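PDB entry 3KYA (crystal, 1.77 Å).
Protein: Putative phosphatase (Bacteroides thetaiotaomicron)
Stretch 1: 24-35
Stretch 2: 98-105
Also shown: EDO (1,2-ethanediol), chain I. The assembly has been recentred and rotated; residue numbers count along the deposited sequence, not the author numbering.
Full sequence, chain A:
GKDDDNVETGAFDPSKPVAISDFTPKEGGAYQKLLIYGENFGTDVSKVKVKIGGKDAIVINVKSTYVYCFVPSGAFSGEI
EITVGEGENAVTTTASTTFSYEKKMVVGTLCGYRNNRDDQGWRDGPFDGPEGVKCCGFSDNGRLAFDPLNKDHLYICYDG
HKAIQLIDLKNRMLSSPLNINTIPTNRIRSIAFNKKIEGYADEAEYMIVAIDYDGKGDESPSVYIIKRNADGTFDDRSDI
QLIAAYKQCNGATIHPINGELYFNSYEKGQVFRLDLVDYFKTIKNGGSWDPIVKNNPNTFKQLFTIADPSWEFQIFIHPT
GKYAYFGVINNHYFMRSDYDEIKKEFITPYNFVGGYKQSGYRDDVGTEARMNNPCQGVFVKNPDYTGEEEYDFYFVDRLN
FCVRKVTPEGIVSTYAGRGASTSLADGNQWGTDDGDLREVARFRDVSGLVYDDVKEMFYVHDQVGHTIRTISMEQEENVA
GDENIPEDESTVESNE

Stretch 1, residues 24-35: TPKEGGAYQKLL
Stretch 2, residues 98-105: TFSYEKKM

Two short extended segments of one chain, far apart in sequence, run side by side as a small parallel sheet. Glu-27 pairs with Ser-100 (CA to CA 4.3 Å) and Gly-28 with Tyr-101 (CA to CA 5.5 Å). Three backbone hydrogen bonds fix this register: Ser-100 N donates to Lys-26 O at 2.9 Å, Gly-28 N to Ser-100 O at 3.1 Å, and Glu-102 N to Gly-28 O at 2.8 Å. The donors alternate between strands, as parallel pairing requires. Glu-27 CA also lies 3.2 Å from Ser-100 O, a CA-H...O contact. At the near end, water 1 donates to both Lys-26 O (2.8 Å) and Thr-98 O (2.7 Å).

Phe-99 covers the most surface. Its phi/psi is -72/141, and with chi1 at 177° (t) and chi2 at 79° its CB leaves sideways while the ring end comes nearer to the first stretch. Phe-99 CZ reaches 3.2 Å from Gly-28 N, and Phe-99 CE1 lies 3.9 Å from Leu-34 CD1; Leu-34 (chi1 t, chi2 p) supplies an apolar neighbour, which suits a buried phenyl ring. Pro-25, preceded by a cis peptide bond, brings its O to the ring edge, 3.4 Å from Phe-99 CE1. That oxygen is buried here without a polar partner.

Gly-28, phi/psi 166/175, is where the ring and the hydrogen bonding converge. Having no side chain, it lets Phe-99 lie against its backbone; an ideal CB would sit only 3.2 Å from Phe-99 CZ, a tight approach. On the face of the sheet opposite the one toward which Tyr-101 points, Glu-27 (phi/psi -141/156; chi1 p, chi2 m) and Ser-100 (chi1 t) bring their CB atoms within 3.8 Å. The end of Glu-27 then leads away, which suits a charged group at a partly exposed site.

Ala-30 closes the far end. Gly-29 to Gln-32 form a type II turn, with Ala-30 at -54/145, Tyr-31 at 77/-4 and Gln-32 N donating to Gly-29 O at 3.1 Å. Lys-104, chi1 m and the remaining chi angles t, extends its long chain so that Lys-104 NZ donates to Ala-30 O at 2.8 Å. An ideal CB on Gly-29 would clash with Lys-104 CE at 2.9 Å, so glycine leaves room for this arm. The small Ala-30 methyl lies 4.0 Å from Tyr-101 OH (CB to OH; Tyr-101 chi1 t, chi2 81°), while water 2 accepts from Ala-30 N at 2.9 Å and donates to Glu-102 O at 2.7 Å. Altogether 557 Å² is buried, both sides summed.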

# COMPACT_ATOMS: atom_id res chain seq x y z
N THR A 24 25.03 -1.46 -8.18
CA THR A 24 23.90 -2.08 -7.52
C THR A 24 22.81 -1.03 -7.20
O THR A 24 23.13 0.08 -6.77
CB THR A 24 24.34 -2.82 -6.25
OG1 THR A 24 23.24 -3.56 -5.74
CG2 THR A 24 24.86 -1.86 -5.19
N PRO A 25 21.53 -1.38 -7.45
CA PRO A 25 21.04 -2.65 -8.01
C PRO A 25 21.35 -2.80 -9.50
O PRO A 25 21.75 -1.85 -10.16
CB PRO A 25 19.53 -2.57 -7.78
CG PRO A 25 19.22 -1.10 -7.84
CD PRO A 25 20.43 -0.42 -7.21
N LYS A 26 21.16 -4.01 -10.03
CA LYS A 26 21.43 -4.31 -11.44
C LYS A 26 20.26 -3.90 -12.34
O LYS A 26 20.41 -3.76 -13.55
CB LYS A 26 21.72 -5.81 -11.63
CG LYS A 26 22.96 -6.31 -10.86
CD LYS A 26 24.24 -5.61 -11.32
CE LYS A 26 25.51 -6.24 -10.71
NZ LYS A 26 25.68 -5.96 -9.24
N GLU A 27 19.10 -3.74 -11.72
CA GLU A 27 17.88 -3.36 -12.41
C GLU A 27 17.11 -2.38 -11.55
O GLU A 27 17.24 -2.36 -10.32
CB GLU A 27 17.00 -4.59 -12.70
CG GLU A 27 16.59 -5.38 -11.46
CD GLU A 27 17.72 -6.23 -10.85
OE1 GLU A 27 18.23 -7.15 -11.54
OE2 GLU A 27 18.07 -6.02 -9.66
N GLY A 28 16.27 -1.57 -12.18
CA GLY A 28 15.46 -0.59 -11.47
C GLY A 28 14.85 0.42 -12.42
O GLY A 28 15.14 0.40 -13.62
N GLY A 29 14.01 1.29 -11.87
CA GLY A 29 13.30 2.32 -12.64
C GLY A 29 13.79 3.73 -12.33
O GLY A 29 14.69 3.92 -11.52
N ALA A 30 13.21 4.71 -13.01
CA ALA A 30 13.54 6.12 -12.78
C ALA A 30 13.41 6.46 -11.31
O ALA A 30 12.53 5.95 -10.63
CB ALA A 30 12.64 7.01 -13.62
N TYR A 31 14.28 7.34 -10.82
CA TYR A 31 14.34 7.79 -9.43
C TYR A 31 14.98 6.78 -8.46
O TYR A 31 15.13 7.07 -7.28
CB TYR A 31 12.96 8.26 -8.89
CG TYR A 31 12.41 9.46 -9.65
CD1 TYR A 31 11.66 9.29 -10.82
CD2 TYR A 31 12.66 10.76 -9.20
CE1 TYR A 31 11.16 10.39 -11.51
CE2 TYR A 31 12.16 11.87 -9.89
CZ TYR A 31 11.42 11.68 -11.06
OH TYR A 31 10.93 12.77 -11.76
N GLN A 32 15.35 5.59 -8.95
CA GLN A 32 16.07 4.61 -8.13
C GLN A 32 17.45 5.17 -7.78
O GLN A 32 18.11 5.75 -8.64
CB GLN A 32 16.27 3.30 -8.91
CG GLN A 32 17.24 2.27 -8.29
CD GLN A 32 16.70 1.58 -7.04
OE1 GLN A 32 17.39 1.48 -6.00
NE2 GLN A 32 15.48 1.07 -7.14
N LYS A 33 17.87 4.98 -6.54
CA LYS A 33 19.21 5.35 -6.12
C LYS A 33 20.15 4.23 -6.59
O LYS A 33 19.91 3.05 -6.30
CB LYS A 33 19.25 5.52 -4.61
CG LYS A 33 20.46 6.18 -4.06
CD LYS A 33 20.23 6.59 -2.59
CE LYS A 33 19.19 7.72 -2.45
NZ LYS A 33 19.03 8.26 -1.05
N LEU A 34 21.20 4.61 -7.32
CA LEU A 34 22.17 3.66 -7.87
C LEU A 34 23.57 3.91 -7.30
O LEU A 34 24.05 5.05 -7.26
CB LEU A 34 22.21 3.79 -9.40
CG LEU A 34 23.20 2.93 -10.18
CD1 LEU A 34 22.79 1.45 -10.11
CD2 LEU A 34 23.29 3.43 -11.62
N LEU A 35 24.21 2.82 -6.89
CA LEU A 35 25.55 2.84 -6.33
C LEU A 35 26.50 2.26 -7.37
O LEU A 35 26.31 1.12 -7.82
CB LEU A 35 25.60 2.02 -5.03
CG LEU A 35 26.97 1.76 -4.39
CD1 LEU A 35 27.72 3.05 -4.09
CD2 LEU A 35 26.86 0.89 -3.10
N THR A 98 25.37 -3.18 -18.96
CA THR A 98 24.31 -2.17 -18.90
C THR A 98 23.37 -2.38 -17.72
O THR A 98 23.14 -3.50 -17.29
CB THR A 98 23.47 -2.16 -20.20
OG1 THR A 98 22.94 -3.47 -20.45
CG2 THR A 98 24.33 -1.75 -21.38
N PHE A 99 22.88 -1.27 -17.18
CA PHE A 99 21.86 -1.28 -16.13
C PHE A 99 20.56 -1.72 -16.79
O PHE A 99 20.29 -1.33 -17.92
CB PHE A 99 21.72 0.12 -15.54
CG PHE A 99 20.64 0.26 -14.50
CD1 PHE A 99 20.84 -0.17 -13.20
CD2 PHE A 99 19.45 0.88 -14.81
CE1 PHE A 99 19.85 -0.02 -12.24
CE2 PHE A 99 18.46 1.04 -13.86
CZ PHE A 99 18.66 0.58 -12.56
N SER A 100 19.75 -2.53 -16.11
CA SER A 100 18.49 -2.98 -16.69
C SER A 100 17.37 -2.02 -16.27
O SER A 100 16.85 -2.10 -15.15
CB SER A 100 18.19 -4.42 -16.29
OG SER A 100 17.00 -4.83 -16.93
N TYR A 101 17.04 -1.10 -17.18
CA TYR A 101 16.03 -0.07 -16.94
C TYR A 101 14.62 -0.63 -17.01
O TYR A 101 14.22 -1.22 -18.02
CB TYR A 101 16.21 1.07 -17.96
CG TYR A 101 15.21 2.20 -17.79
CD1 TYR A 101 15.41 3.18 -16.82
CD2 TYR A 101 14.08 2.28 -18.60
CE1 TYR A 101 14.50 4.21 -16.64
CE2 TYR A 101 13.15 3.33 -18.43
CZ TYR A 101 13.37 4.29 -17.45
OH TYR A 101 12.47 5.33 -17.27
N GLU A 102 13.87 -0.46 -15.92
CA GLU A 102 12.50 -0.94 -15.83
C GLU A 102 11.55 0.21 -16.22
O GLU A 102 11.48 1.23 -15.52
CB GLU A 102 12.18 -1.43 -14.43
CG GLU A 102 13.01 -2.64 -13.98
CD GLU A 102 12.81 -3.00 -12.51
OE1 GLU A 102 12.33 -2.14 -11.73
OE2 GLU A 102 13.15 -4.14 -12.14
N LYS A 103 10.83 0.02 -17.32
CA LYS A 103 9.95 1.06 -17.84
C LYS A 103 8.74 1.28 -16.95
O LYS A 103 8.24 0.34 -16.32
CB LYS A 103 9.50 0.71 -19.26
CG LYS A 103 10.65 0.65 -20.26
CD LYS A 103 10.17 0.53 -21.70
CE LYS A 103 9.57 -0.83 -22.00
NZ LYS A 103 10.60 -1.91 -21.91
N LYS A 104 8.27 2.52 -16.92
CA LYS A 104 7.09 2.89 -16.14
C LYS A 104 5.99 3.52 -17.00
O LYS A 104 6.23 4.02 -18.09
CB LYS A 104 7.47 3.89 -15.04
CG LYS A 104 8.27 3.29 -13.90
CD LYS A 104 8.71 4.35 -12.89
CE LYS A 104 9.41 3.71 -11.70
NZ LYS A 104 10.00 4.76 -10.79
N MSE A 105 4.77 3.49 -16.46
CA MSE A 105 3.66 4.19 -17.07
C MSE A 105 3.97 5.70 -17.01
O MSE A 105 4.57 6.19 -16.03
CB MSE A 105 2.35 3.88 -16.33
CG MSE A 105 1.93 2.43 -16.39
SE MSE A 105 1.16 1.98 -18.11
CE MSE A 105 -0.70 2.40 -17.81
C1 EDO I . 21.37 1.60 -3.98
O1 EDO I . 22.37 0.60 -3.78
C2 EDO I . 20.90 2.11 -2.63
O2 EDO I . 22.00 2.52 -1.83
O HOH W 1 22.30 -5.02 -15.23
O HOH W 2 11.29 3.89 -15.04